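Local atomic coordinates of cyclic GMP-AMP synthase-like receptor (Tribolium castaneum, PDB entry 7LT2), a protein that senses double-stranded RNA in the cytoplasm and joins ATP and GTP into the cyclic dinucleotide 2',3'-cGAMP, a step that triggers innate immune responses. Residues 61-66 and 280-285; 266-271 and 307-312; 274-279 and 341-346; 259-264 and 302-307. One frame throughout, in Å; residues are numbered along the deposited sequence.

Contact 1 of 4, residues 61-66 and 280-285; sequences DGLKVG and YIKTVF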
loop_
_atom_site.group_PDB
_atom_site.type_symbol
_atom_site.label_atom_id
_atom_site.label_comp_id
_atom_site.label_asym_id
_atom_site.label_seq_id
_atom_site.Cartn_x
_atom_site.Cartn_y
_atom_site.Cartn_z
ATOM N N ASP A 61 0.541 -6.729 -2.454
ATOM C CA ASP A 61 -0.073 -6.818 -3.774
ATOM C C ASP A 61 0.650 -7.784 -4.699
ATOM O O ASP A 61 0.143 -8.064 -5.790
ATOM C CB ASP A 61 -0.105 -5.451 -4.463
ATOM C CG ASP A 61 -1.204 -4.554 -3.942
ATOM O OD1 ASP A 61 -2.204 -5.075 -3.395
ATOM O OD2 ASP A 61 -1.068 -3.321 -4.091
ATOM N N GLY A 62 1.819 -8.283 -4.304
ATOM C CA GLY A 62 2.588 -9.101 -5.223
ATOM C C GLY A 62 3.264 -8.306 -6.315
ATOM O O GLY A 62 3.552 -8.853 -7.385
ATOM N N LEU A 63 3.532 -7.024 -6.068
ATOM C CA LEU A 63 4.080 -6.117 -7.073
ATOM C C LEU A 63 5.411 -5.501 -6.657
ATOM O O LEU A 63 5.877 -4.560 -7.314
ATOM C CB LEU A 63 3.075 -4.999 -7.376
ATOM C CG LEU A 63 1.724 -5.405 -7.967
ATOM C CD1 LEU A 63 0.828 -4.177 -8.091
ATOM C CD2 LEU A 63 1.900 -6.086 -9.316
ATOM N N LYS A 64 6.043 -6.002 -5.596
ATOM C CA LYS A 64 7.308 -5.441 -5.135
ATOM C C LYS A 64 8.459 -5.906 -6.021
ATOM O O LYS A 64 8.599 -7.103 -6.291
ATOM C CB LYS A 64 7.569 -5.836 -3.679
ATOM C CG LYS A 64 8.916 -5.351 -3.123
ATOM C CD LYS A 64 9.011 -3.827 -3.128
ATOM C CE LYS A 64 10.384 -3.356 -2.677
ATOM N NZ LYS A 64 10.577 -1.906 -2.918
ATOM N N VAL A 65 9.275 -4.953 -6.469
ATOM C CA VAL A 65 10.490 -5.237 -7.226
ATOM C C VAL A 65 11.652 -5.353 -6.247
ATOM O O VAL A 65 11.948 -4.406 -5.509
ATOM C CB VAL A 65 10.760 -4.139 -8.265
ATOM C CG1 VAL A 65 12.094 -4.380 -8.966
ATOM C CG2 VAL A 65 9.623 -4.063 -9.272
ATOM N N GLY A 66 12.320 -6.505 -6.242
ATOM C CA GLY A 66 13.484 -6.678 -5.393
ATOM C C GLY A 66 13.121 -7.066 -3.967
ATOM O O GLY A 66 12.018 -7.532 -3.678
ATOM N N TYR A 280 1.383 5.186 -9.860
ATOM C CA TYR A 280 0.958 5.660 -11.173
ATOM C C TYR A 280 1.009 4.533 -12.194
ATOM O O TYR A 280 0.155 4.454 -13.085
ATOM C CB TYR A 280 1.826 6.839 -11.633
ATOM C CG TYR A 280 1.939 7.981 -10.636
ATOM C CD1 TYR A 280 1.052 8.104 -9.574
ATOM C CD2 TYR A 280 2.936 8.934 -10.768
ATOM C CE1 TYR A 280 1.163 9.142 -8.664
ATOM C CE2 TYR A 280 3.052 9.980 -9.870
ATOM C CZ TYR A 280 2.162 10.076 -8.819
ATOM O OH TYR A 280 2.274 11.110 -7.917
ATOM N N ILE A 281 2.008 3.652 -12.082
ATOM C CA ILE A 281 2.067 2.479 -12.951
ATOM C C ILE A 281 0.944 1.509 -12.608
ATOM O O ILE A 281 0.271 0.977 -13.501
ATOM C CB ILE A 281 3.448 1.810 -12.848
ATOM C CG1 ILE A 281 4.524 2.736 -13.418
ATOM C CG2 ILE A 281 3.461 0.480 -13.592
ATOM C CD1 ILE A 281 5.937 2.297 -13.092
ATOM N N LYS A 282 0.723 1.263 -11.312
ATOM C CA LYS A 282 -0.407 0.434 -10.896
ATOM C C LYS A 282 -1.713 0.979 -11.460
ATOM O O LYS A 282 -2.549 0.217 -11.961
ATOM C CB LYS A 282 -0.472 0.365 -9.368
ATOM C CG LYS A 282 -1.451 -0.676 -8.824
ATOM C CD LYS A 282 -1.638 -0.525 -7.319
ATOM C CE LYS A 282 -2.557 -1.606 -6.758
ATOM N NZ LYS A 282 -2.897 -1.346 -5.329
ATOM N N THR A 283 -1.885 2.305 -11.414
ATOM C CA THR A 283 -3.104 2.930 -11.918
ATOM C C THR A 283 -3.269 2.703 -13.414
ATOM O O THR A 283 -4.378 2.433 -13.890
ATOM C CB THR A 283 -3.094 4.428 -11.600
ATOM O OG1 THR A 283 -3.104 4.618 -10.177
ATOM C CG2 THR A 283 -4.312 5.114 -12.206
ATOM N N VAL A 284 -2.180 2.825 -14.179
ATOM C CA VAL A 284 -2.252 2.540 -15.609
ATOM C C VAL A 284 -2.765 1.122 -15.844
ATOM O O VAL A 284 -3.616 0.889 -16.711
ATOM C CB VAL A 284 -0.881 2.773 -16.272
ATOM C CG1 VAL A 284 -0.831 2.144 -17.653
ATOM C CG2 VAL A 284 -0.589 4.265 -16.361
ATOM N N PHE A 285 -2.293 0.159 -15.049
ATOM C CA PHE A 285 -2.751 -1.217 -15.234
ATOM C C PHE A 285 -4.214 -1.399 -14.839
ATOM O O PHE A 285 -4.915 -2.205 -15.459
ATOM C CB PHE A 285 -1.851 -2.192 -14.469
ATOM C CG PHE A 285 -0.666 -2.657 -15.266
ATOM C CD1 PHE A 285 0.457 -1.851 -15.389
ATOM C CD2 PHE A 285 -0.690 -3.882 -15.925
ATOM C CE1 PHE A 285 1.546 -2.265 -16.135
ATOM C CE2 PHE A 285 0.396 -4.305 -16.674
ATOM C CZ PHE A 285 1.517 -3.495 -16.781
HETATM O O HOH W 1 -4.156 -3.187 -3.600
#

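Contact 2 of 4, residues 266-271 and 307-312; sequences KKLKEK and TTLREY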
loop_
_atom_site.group_PDB
_atom_site.type_symbol
_atom_site.label_atom_id
_atom_site.label_comp_id
_atom_site.label_asym_id
_atom_site.label_seq_id
_atom_site.Cartn_x
_atom_site.Cartn_y
_atom_site.Cartn_z
ATOM N N LYS A 266 7.978 -1.643 -13.651
ATOM C CA LYS A 266 8.482 -0.932 -12.474
ATOM C C LYS A 266 10.001 -1.013 -12.388
ATOM O O LYS A 266 10.657 -0.054 -11.964
ATOM C CB LYS A 266 7.843 -1.484 -11.193
ATOM C CG LYS A 266 6.393 -1.067 -10.987
ATOM C CD LYS A 266 5.778 -1.742 -9.761
ATOM C CE LYS A 266 6.456 -1.302 -8.478
ATOM N NZ LYS A 266 5.731 -1.757 -7.246
ATOM N N LYS A 267 10.581 -2.153 -12.782
ATOM C CA LYS A 267 12.036 -2.266 -12.800
ATOM C C LYS A 267 12.640 -1.290 -13.797
ATOM O O LYS A 267 13.646 -0.633 -13.506
ATOM C CB LYS A 267 12.444 -3.703 -13.138
ATOM C CG LYS A 267 13.952 -3.979 -13.101
ATOM C CD LYS A 267 14.485 -3.939 -11.678
ATOM C CE LYS A 267 15.898 -4.509 -11.572
ATOM N NZ LYS A 267 16.854 -3.721 -12.383
ATOM N N LEU A 268 12.024 -1.175 -14.978
ATOM C CA LEU A 268 12.456 -0.187 -15.961
ATOM C C LEU A 268 12.333 1.227 -15.407
ATOM O O LEU A 268 13.217 2.067 -15.622
ATOM C CB LEU A 268 11.625 -0.340 -17.235
ATOM C CG LEU A 268 11.944 0.567 -18.423
ATOM C CD1 LEU A 268 13.369 0.333 -18.902
ATOM C CD2 LEU A 268 10.943 0.338 -19.553
ATOM N N LYS A 269 11.242 1.503 -14.692
ATOM C CA LYS A 269 11.044 2.819 -14.092
ATOM C C LYS A 269 12.135 3.132 -13.077
ATOM O O LYS A 269 12.666 4.251 -13.046
ATOM C CB LYS A 269 9.654 2.881 -13.444
ATOM C CG LYS A 269 9.307 4.210 -12.776
ATOM C CD LYS A 269 9.629 4.217 -11.281
ATOM C CE LYS A 269 8.677 3.322 -10.496
ATOM N NZ LYS A 269 8.917 3.420 -9.029
ATOM N N GLU A 270 12.481 2.156 -12.233
ATOM C CA GLU A 270 13.520 2.368 -11.232
ATOM C C GLU A 270 14.854 2.705 -11.874
ATOM O O GLU A 270 15.629 3.496 -11.324
ATOM C CB GLU A 270 13.680 1.127 -10.356
ATOM C CG GLU A 270 12.571 0.897 -9.363
ATOM C CD GLU A 270 12.834 -0.327 -8.502
ATOM O OE1 GLU A 270 13.999 -0.779 -8.443
ATOM O OE2 GLU A 270 11.878 -0.843 -7.890
ATOM N N LYS A 271 15.142 2.123 -13.033
ATOM C CA LYS A 271 16.433 2.375 -13.654
ATOM C C LYS A 271 16.459 3.666 -14.467
ATOM O O LYS A 271 17.467 4.381 -14.451
ATOM C CB LYS A 271 16.833 1.190 -14.538
ATOM C CG LYS A 271 18.236 1.331 -15.114
ATOM C CD LYS A 271 18.629 0.124 -15.933
ATOM C CE LYS A 271 19.859 0.416 -16.774
ATOM N NZ LYS A 271 20.169 -0.715 -17.695
ATOM N N THR A 307 2.878 -4.790 -24.959
ATOM C CA THR A 307 1.654 -4.037 -25.197
ATOM C C THR A 307 1.371 -3.064 -24.060
ATOM O O THR A 307 1.019 -1.905 -24.310
ATOM C CB THR A 307 0.479 -4.991 -25.399
ATOM O OG1 THR A 307 0.678 -5.721 -26.614
ATOM C CG2 THR A 307 -0.827 -4.211 -25.488
ATOM N N THR A 308 1.529 -3.508 -22.806
ATOM C CA THR A 308 1.274 -2.606 -21.687
ATOM C C THR A 308 2.346 -1.528 -21.592
ATOM O O THR A 308 2.051 -0.405 -21.178
ATOM C CB THR A 308 1.162 -3.374 -20.362
ATOM O OG1 THR A 308 2.345 -4.148 -20.112
ATOM C CG2 THR A 308 -0.055 -4.292 -20.376
ATOM N N LEU A 309 3.582 -1.840 -21.995
ATOM C CA LEU A 309 4.623 -0.817 -22.018
ATOM C C LEU A 309 4.289 0.283 -23.018
ATOM O O LEU A 309 4.465 1.471 -22.726
ATOM C CB LEU A 309 5.980 -1.443 -22.345
ATOM C CG LEU A 309 7.176 -0.488 -22.481
ATOM C CD1 LEU A 309 7.463 0.269 -21.187
ATOM C CD2 LEU A 309 8.419 -1.242 -22.940
ATOM N N ARG A 310 3.796 -0.096 -24.201
ATOM C CA ARG A 310 3.372 0.893 -25.188
ATOM C C ARG A 310 2.238 1.765 -24.657
ATOM O O ARG A 310 2.243 2.988 -24.852
ATOM C CB ARG A 310 2.941 0.189 -26.475
ATOM C CG ARG A 310 4.075 -0.474 -27.242
ATOM C CD ARG A 310 3.557 -1.120 -28.518
ATOM N NE ARG A 310 4.578 -1.920 -29.184
ATOM C CZ ARG A 310 5.461 -1.439 -30.048
ATOM N NH1 ARG A 310 5.478 -0.158 -30.379
ATOM N NH2 ARG A 310 6.349 -2.266 -30.594
ATOM N N GLU A 311 1.249 1.147 -23.992
ATOM C CA GLU A 311 0.102 1.900 -23.486
ATOM C C GLU A 311 0.508 2.786 -22.309
ATOM O O GLU A 311 0.019 3.915 -22.180
ATOM C CB GLU A 311 -1.038 0.939 -23.113
ATOM C CG GLU A 311 -2.163 0.879 -24.145
ATOM C CD GLU A 311 -2.899 2.192 -24.263
ATOM O OE1 GLU A 311 -3.623 2.544 -23.306
ATOM O OE2 GLU A 311 -2.746 2.866 -25.310
ATOM N N TYR A 312 1.409 2.293 -21.454
ATOM C CA TYR A 312 1.993 3.112 -20.394
ATOM C C TYR A 312 2.667 4.357 -20.967
ATOM O O TYR A 312 2.496 5.464 -20.441
ATOM C CB TYR A 312 2.978 2.253 -19.594
ATOM C CG TYR A 312 3.877 2.976 -18.618
ATOM C CD1 TYR A 312 3.350 3.681 -17.549
ATOM C CD2 TYR A 312 5.258 2.901 -18.740
ATOM C CE1 TYR A 312 4.175 4.326 -16.645
ATOM C CE2 TYR A 312 6.090 3.533 -17.842
ATOM C CZ TYR A 312 5.545 4.242 -16.796
ATOM O OH TYR A 312 6.382 4.870 -15.902
#

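Contact 3 of 4, residues 274-279 and 341-346; sequences PNIASY and NNISNR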
loop_
_atom_site.group_PDB
_atom_site.type_symbol
_atom_site.label_atom_id
_atom_site.label_comp_id
_atom_site.label_asym_id
_atom_site.label_seq_id
_atom_site.Cartn_x
_atom_site.Cartn_y
_atom_site.Cartn_z
ATOM N N PRO A 274 12.822 7.351 -12.267
ATOM C CA PRO A 274 12.270 7.295 -10.901
ATOM C C PRO A 274 11.339 8.449 -10.576
ATOM O O PRO A 274 10.735 8.449 -9.494
ATOM C CB PRO A 274 13.522 7.335 -10.008
ATOM C CG PRO A 274 14.691 7.138 -10.926
ATOM C CD PRO A 274 14.265 7.638 -12.261
ATOM N N ASN A 275 11.216 9.431 -11.472
ATOM C CA ASN A 275 10.264 10.523 -11.310
ATOM C C ASN A 275 8.820 10.045 -11.225
ATOM O O ASN A 275 7.963 10.797 -10.746
ATOM C CB ASN A 275 10.391 11.496 -12.481
ATOM C CG ASN A 275 11.829 11.738 -12.883
ATOM O OD1 ASN A 275 12.500 10.847 -13.401
ATOM N ND2 ASN A 275 12.309 12.957 -12.650
ATOM N N ILE A 276 8.527 8.834 -11.700
ATOM C CA ILE A 276 7.167 8.304 -11.758
ATOM C C ILE A 276 6.949 7.397 -10.554
ATOM O O ILE A 276 7.699 6.437 -10.347
ATOM C CB ILE A 276 6.920 7.539 -13.068
ATOM C CG1 ILE A 276 7.140 8.448 -14.282
ATOM C CG2 ILE A 276 5.519 6.913 -13.071
ATOM C CD1 ILE A 276 6.151 9.596 -14.396
ATOM N N ALA A 277 5.922 7.691 -9.761
ATOM C CA ALA A 277 5.623 6.875 -8.594
ATOM C C ALA A 277 5.032 5.526 -9.003
ATOM O O ALA A 277 4.333 5.407 -10.014
ATOM C CB ALA A 277 4.652 7.609 -7.668
ATOM N N SER A 278 5.313 4.505 -8.189
ATOM C CA SER A 278 4.842 3.157 -8.495
ATOM C C SER A 278 3.322 3.096 -8.609
ATOM O O SER A 278 2.792 2.359 -9.448
ATOM C CB SER A 278 5.339 2.175 -7.435
ATOM O OG SER A 278 6.752 2.063 -7.475
ATOM N N TYR A 279 2.598 3.862 -7.788
ATOM C CA TYR A 279 1.140 3.797 -7.860
ATOM C C TYR A 279 0.621 4.314 -9.193
ATOM O O TYR A 279 -0.474 3.930 -9.619
ATOM C CB TYR A 279 0.495 4.573 -6.709
ATOM C CG TYR A 279 -1.014 4.395 -6.639
ATOM C CD1 TYR A 279 -1.577 3.167 -6.297
ATOM C CD2 TYR A 279 -1.871 5.448 -6.926
ATOM C CE1 TYR A 279 -2.959 3.000 -6.232
ATOM C CE2 TYR A 279 -3.248 5.292 -6.860
ATOM C CZ TYR A 279 -3.787 4.068 -6.521
ATOM O OH TYR A 279 -5.158 3.931 -6.460
ATOM N N ASN A 341 7.790 14.805 -21.097
ATOM C CA ASN A 341 8.260 14.668 -22.473
ATOM C C ASN A 341 9.548 13.854 -22.534
ATOM O O ASN A 341 9.684 12.947 -23.363
ATOM C CB ASN A 341 8.470 16.045 -23.107
ATOM C CG ASN A 341 7.163 16.730 -23.481
ATOM O OD1 ASN A 341 6.107 16.101 -23.532
ATOM N ND2 ASN A 341 7.236 18.030 -23.756
ATOM N N ASN A 342 10.509 14.162 -21.659
ATOM C CA ASN A 342 11.773 13.432 -21.662
ATOM C C ASN A 342 11.562 11.962 -21.321
ATOM O O ASN A 342 12.177 11.082 -21.934
ATOM C CB ASN A 342 12.756 14.061 -20.674
ATOM C CG ASN A 342 13.252 15.425 -21.122
ATOM O OD1 ASN A 342 13.192 15.775 -22.303
ATOM N ND2 ASN A 342 13.762 16.198 -20.175
ATOM N N ILE A 343 10.706 11.676 -20.339
ATOM C CA ILE A 343 10.480 10.286 -19.956
ATOM C C ILE A 343 9.794 9.528 -21.088
ATOM O O ILE A 343 10.175 8.398 -21.412
ATOM C CB ILE A 343 9.682 10.213 -18.641
ATOM C CG1 ILE A 343 10.520 10.776 -17.490
ATOM C CG2 ILE A 343 9.277 8.772 -18.334
ATOM C CD1 ILE A 343 9.755 10.936 -16.198
ATOM N N SER A 344 8.791 10.142 -21.720
ATOM C CA SER A 344 8.120 9.490 -22.843
ATOM C C SER A 344 9.079 9.246 -24.004
ATOM O O SER A 344 9.012 8.201 -24.662
ATOM C CB SER A 344 6.924 10.326 -23.300
ATOM O OG SER A 344 6.260 9.699 -24.384
ATOM N N ASN A 345 9.980 10.197 -24.275
ATOM C CA ASN A 345 10.971 9.989 -25.326
ATOM C C ASN A 345 11.928 8.856 -24.968
ATOM O O ASN A 345 12.299 8.054 -25.834
ATOM C CB ASN A 345 11.745 11.282 -25.585
ATOM C CG ASN A 345 10.889 12.358 -26.233
ATOM O OD1 ASN A 345 9.857 12.073 -26.839
ATOM N ND2 ASN A 345 11.326 13.606 -26.116
ATOM N N ARG A 346 12.350 8.791 -23.701
ATOM C CA ARG A 346 13.147 7.669 -23.209
ATOM C C ARG A 346 12.474 6.339 -23.513
ATOM O O ARG A 346 13.080 5.434 -24.097
ATOM C CB ARG A 346 13.338 7.794 -21.698
ATOM C CG ARG A 346 14.631 8.373 -21.204
ATOM C CD ARG A 346 14.754 7.979 -19.739
ATOM N NE ARG A 346 15.694 8.793 -18.982
ATOM C CZ ARG A 346 16.895 8.387 -18.601
ATOM N NH1 ARG A 346 17.358 7.191 -18.930
ATOM N NH2 ARG A 346 17.647 9.198 -17.865
#

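Contact 4 of 4, residues 259-264 and 302-307; sequences KPAVKL and REVFMT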
loop_
_atom_site.group_PDB
_atom_site.type_symbol
_atom_site.label_atom_id
_atom_site.label_comp_id
_atom_site.label_asym_id
_atom_site.label_seq_id
_atom_site.Cartn_x
_atom_site.Cartn_y
_atom_site.Cartn_z
ATOM N N LYS A 259 1.048 -9.511 -13.144
ATOM C CA LYS A 259 1.963 -9.029 -12.109
ATOM C C LYS A 259 3.423 -9.078 -12.564
ATOM O O LYS A 259 4.167 -8.130 -12.279
ATOM C CB LYS A 259 1.754 -9.795 -10.795
ATOM C CG LYS A 259 0.407 -9.480 -10.151
ATOM C CD LYS A 259 0.273 -10.079 -8.763
ATOM C CE LYS A 259 -1.091 -9.737 -8.173
ATOM N NZ LYS A 259 -1.247 -10.279 -6.794
ATOM N N PRO A 260 3.884 -10.121 -13.270
ATOM C CA PRO A 260 5.225 -10.014 -13.877
ATOM C C PRO A 260 5.372 -8.804 -14.785
ATOM O O PRO A 260 6.396 -8.115 -14.728
ATOM C CB PRO A 260 5.371 -11.340 -14.642
ATOM C CG PRO A 260 4.539 -12.295 -13.850
ATOM C CD PRO A 260 3.349 -11.492 -13.389
ATOM N N ALA A 261 4.358 -8.506 -15.602
ATOM C CA ALA A 261 4.448 -7.357 -16.500
ATOM C C ALA A 261 4.550 -6.049 -15.723
ATOM O O ALA A 261 5.316 -5.152 -16.101
ATOM C CB ALA A 261 3.242 -7.332 -17.442
ATOM N N VAL A 262 3.781 -5.917 -14.637
ATOM C CA VAL A 262 3.858 -4.696 -13.836
ATOM C C VAL A 262 5.259 -4.528 -13.271
ATOM O O VAL A 262 5.832 -3.434 -13.308
ATOM C CB VAL A 262 2.813 -4.705 -12.708
ATOM C CG1 VAL A 262 3.018 -3.487 -11.801
ATOM C CG2 VAL A 262 1.415 -4.688 -13.274
ATOM N N LYS A 263 5.826 -5.611 -12.739
ATOM C CA LYS A 263 7.123 -5.523 -12.082
ATOM C C LYS A 263 8.243 -5.273 -13.082
ATOM O O LYS A 263 9.188 -4.541 -12.771
ATOM C CB LYS A 263 7.369 -6.791 -11.261
ATOM C CG LYS A 263 6.517 -6.826 -9.975
ATOM C CD LYS A 263 6.772 -8.075 -9.148
ATOM C CE LYS A 263 5.966 -9.254 -9.674
ATOM N NZ LYS A 263 6.051 -10.426 -8.757
ATOM N N LEU A 264 8.139 -5.840 -14.290
ATOM C CA LEU A 264 9.119 -5.538 -15.333
ATOM C C LEU A 264 9.108 -4.055 -15.673
ATOM O O LEU A 264 10.166 -3.437 -15.825
ATOM C CB LEU A 264 8.839 -6.375 -16.585
ATOM C CG LEU A 264 9.074 -7.882 -16.475
ATOM C CD1 LEU A 264 8.377 -8.620 -17.613
ATOM C CD2 LEU A 264 10.558 -8.186 -16.484
ATOM N N ARG A 302 5.935 -11.839 -23.145
ATOM C CA ARG A 302 6.507 -10.825 -24.024
ATOM C C ARG A 302 5.422 -9.923 -24.604
ATOM O O ARG A 302 5.563 -8.695 -24.617
ATOM C CB ARG A 302 7.313 -11.483 -25.143
ATOM C CG ARG A 302 8.053 -10.475 -26.007
ATOM C CD ARG A 302 8.751 -11.148 -27.162
ATOM N NE ARG A 302 9.321 -10.170 -28.080
ATOM C CZ ARG A 302 9.767 -10.464 -29.293
ATOM N NH1 ARG A 302 9.727 -11.701 -29.760
ATOM N NH2 ARG A 302 10.258 -9.493 -30.056
ATOM N N GLU A 303 4.320 -10.515 -25.079
ATOM C CA GLU A 303 3.281 -9.701 -25.700
ATOM C C GLU A 303 2.575 -8.815 -24.678
ATOM O O GLU A 303 2.292 -7.642 -24.958
ATOM C CB GLU A 303 2.264 -10.576 -26.436
ATOM C CG GLU A 303 1.209 -9.749 -27.152
ATOM C CD GLU A 303 0.304 -10.563 -28.052
ATOM O OE1 GLU A 303 0.492 -11.797 -28.150
ATOM O OE2 GLU A 303 -0.597 -9.955 -28.666
ATOM N N VAL A 304 2.278 -9.347 -23.490
ATOM C CA VAL A 304 1.651 -8.523 -22.459
ATOM C C VAL A 304 2.584 -7.389 -22.047
ATOM O O VAL A 304 2.163 -6.232 -21.919
ATOM C CB VAL A 304 1.238 -9.389 -21.253
ATOM C CG1 VAL A 304 0.665 -8.516 -20.127
ATOM C CG2 VAL A 304 0.217 -10.436 -21.674
ATOM N N PHE A 305 3.864 -7.703 -21.835
ATOM C CA PHE A 305 4.833 -6.677 -21.454
ATOM C C PHE A 305 4.949 -5.596 -22.523
ATOM O O PHE A 305 4.882 -4.398 -22.220
ATOM C CB PHE A 305 6.197 -7.321 -21.189
ATOM C CG PHE A 305 7.328 -6.326 -21.038
ATOM C CD1 PHE A 305 7.428 -5.532 -19.904
ATOM C CD2 PHE A 305 8.302 -6.210 -22.016
ATOM C CE1 PHE A 305 8.465 -4.624 -19.761
ATOM C CE2 PHE A 305 9.344 -5.304 -21.880
ATOM C CZ PHE A 305 9.427 -4.511 -20.752
ATOM N N MET A 306 5.136 -5.998 -23.784
ATOM C CA MET A 306 5.304 -5.018 -24.853
ATOM C C MET A 306 4.054 -4.171 -25.040
ATOM O O MET A 306 4.142 -2.959 -25.268
ATOM C CB MET A 306 5.666 -5.722 -26.162
ATOM C CG MET A 306 7.070 -6.304 -26.186
ATOM S SD MET A 306 8.344 -5.048 -25.949
ATOM C CE MET A 306 7.961 -3.940 -27.299
ATOM N N THR A 307 2.878 -4.790 -24.959
ATOM C CA THR A 307 1.654 -4.037 -25.197
ATOM C C THR A 307 1.371 -3.064 -24.060
ATOM O O THR A 307 1.019 -1.905 -24.310
ATOM C CB THR A 307 0.479 -4.991 -25.399
ATOM O OG1 THR A 307 0.678 -5.721 -26.614
ATOM C CG2 THR A 307 -0.827 -4.211 -25.488
#

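Contact 1 of 4, residues 61-66 and 280-285
K282 crosses from helix 278-291 to D61 and L63, a good example of a long side chain whose stem and tip do different work. Its CB points toward the facing loop, and with CG anti to the backbone N (chi1 -169°) and every later bond extended, the chain runs straight across. CG is the atom met by L63, whose CD1 lies 4.2 Å from K282 CG in a light apolar touch at the base of the lysine. Further along, K282 CE passes 3.5 Å from D61 OD2. At the tip, K282 NZ forms a salt bridge and hydrogen bond of 3.0 Å with D61 OD2, reaching this oxygen from above the carboxylate plane, 38° out of it, while the two side chains cross at about a right angle. D61 directly precedes G62, which with positive phi closes a Schellman motif after helix 58-61 in the nucleotidyltransferase domain; K282 belongs to the helical domain and, by similarity, to the ATP site. A water accepts a hydrogen bond from K282 NZ at 2.8 Å and lies 2.7 Å from D61 OD1. Both ionic groups have second partners, E248 for K282 and R249 for D61, which probably limit their rotation. The carbonyl oxygens of D61 and L63 accept hydrogen bonds from K259 and K266 of helix 258-272.

Contact 2 of 4, residues 266-271 and 307-312
Between helices 258-272 and 301-318 the nearest CA atoms at this level belong to L268 and L309, 9.9 Å apart, so the backbones stand well separated and side chains alone bridge the interval. Two leucines illustrate how such a gap is filled from both banks. Both have chi1 near 180° (-178° in L268), which sends each branched end outward to the other helix. They meet methyl to methyl, with L268 CD2 lying 3.8 Å from L309 CD1, and the side chains cross at about a right angle. Beside this pair the contact is looser. One turn on from L309, Y312 extends its ring toward helix 258-272 until its OH comes within 4.3 Å of K269 CG, touching only the stem of the lysine. K269 starts out toward the tyrosine, but bends at chi2 (-94°) and again at chi3 turn the chain, and the ammonium end leaves the interface and hydrogen-bonds to S278, a residue of the probable ATP site. The Y312 hydroxyl has its polar partner in H273, just past the end of the first helix. Helix 337-354 borders this pair, laying I350 on L268, I351 on L309 and I347 on Y312, while I281 of helix 278-291 packs against both K269 and Y312.

Contact 3 of 4, residues 274-279 and 341-346
The amide of N275 is the flat group here, and the CD1 methyl of I343 approaches it obliquely, well out of the amide plane and displaced to the CB and OD1 side. The methyl is 3.8 Å from N275 CB and 3.9 Å from N275 OD1, so the asparagine lends its stem and oxygen side to an otherwise apolar touch. Both residues also touch a crystal neighbour, which may influence how the exposed amide is turned. The buried I276 meets the same I343 CD1 along its CG1-CD1 arm, with I276 CG1 the nearer atom at 4.1 Å. One methyl therefore serves two consecutive residues, an instance of one projecting methyl packing against neighbouring positions of a loop. The extended second torsion of I343 (chi2 171°) pushes CD1 forward from helix 337-354. I276 is buried against Y312 and I316 of helix 301-318 and against L335. Beyond it the chain reaches A277, the N-cap residue of helix 278-291, whose opening residues S278 and Y279 probably help bind ATP. This is a helix packed on the loop that leads into the N-cap of helix 278-291, within the HhH/H2TH-like helical domain of the Mab-21 family.

Contact 4 of 4, residues 259-264 and 302-307
A261 and L264 face V304 and F305 where two helices of the Mab-21 HhH/H2TH-like domain cross, a close approach consistent with the small side chain of A261. The axes of segments 259-264 and 302-307 pass 9.1 Å apart, crossing at -46°, and the CA atoms of A261 and F305 come to 5.0 Å. A261 points its methyl at the other helix, where V304 CG1 receives it at 3.9 Å. L264 and F305 lie at about a right angle to one another. With chi1 at 169°, F305 turns its ring back across to the first helix, although its CB does not aim there. Its CE1 then reaches 3.6 Å from L264 CB, which meets the ring obliquely, and L264 CD1 adds a lighter touch at F305 CD1. L6 of helix 5-13 packs on both L264 and F305, and I354 of helix 337-354 touches F305. At the ring's edge, near its plane, the carbonyl oxygen of A261 stands 4.4 Å from F305 CD1.

Following the chain from the N terminus, residues 61-66 come first, and contact 1 closes the longest loop, running through most of the nucleotidyltransferase domain to helix 278-291. The other three begin inside that loop, at 259-264, 266-271 and 274-279, and end beyond it, at 302-307, 307-312 and 341-346. Every pair therefore crosses and none nests. Contacts 4 and 2 are successive levels of one interface, between helices 258-272 and 301-318, and share T307. Contact 3 brings in helix 337-354, while contact 1 ties the bundle to the nucleotidyltransferase domain. Segments 274-279 and 280-285 adjoin, joining contacts 3 and 1.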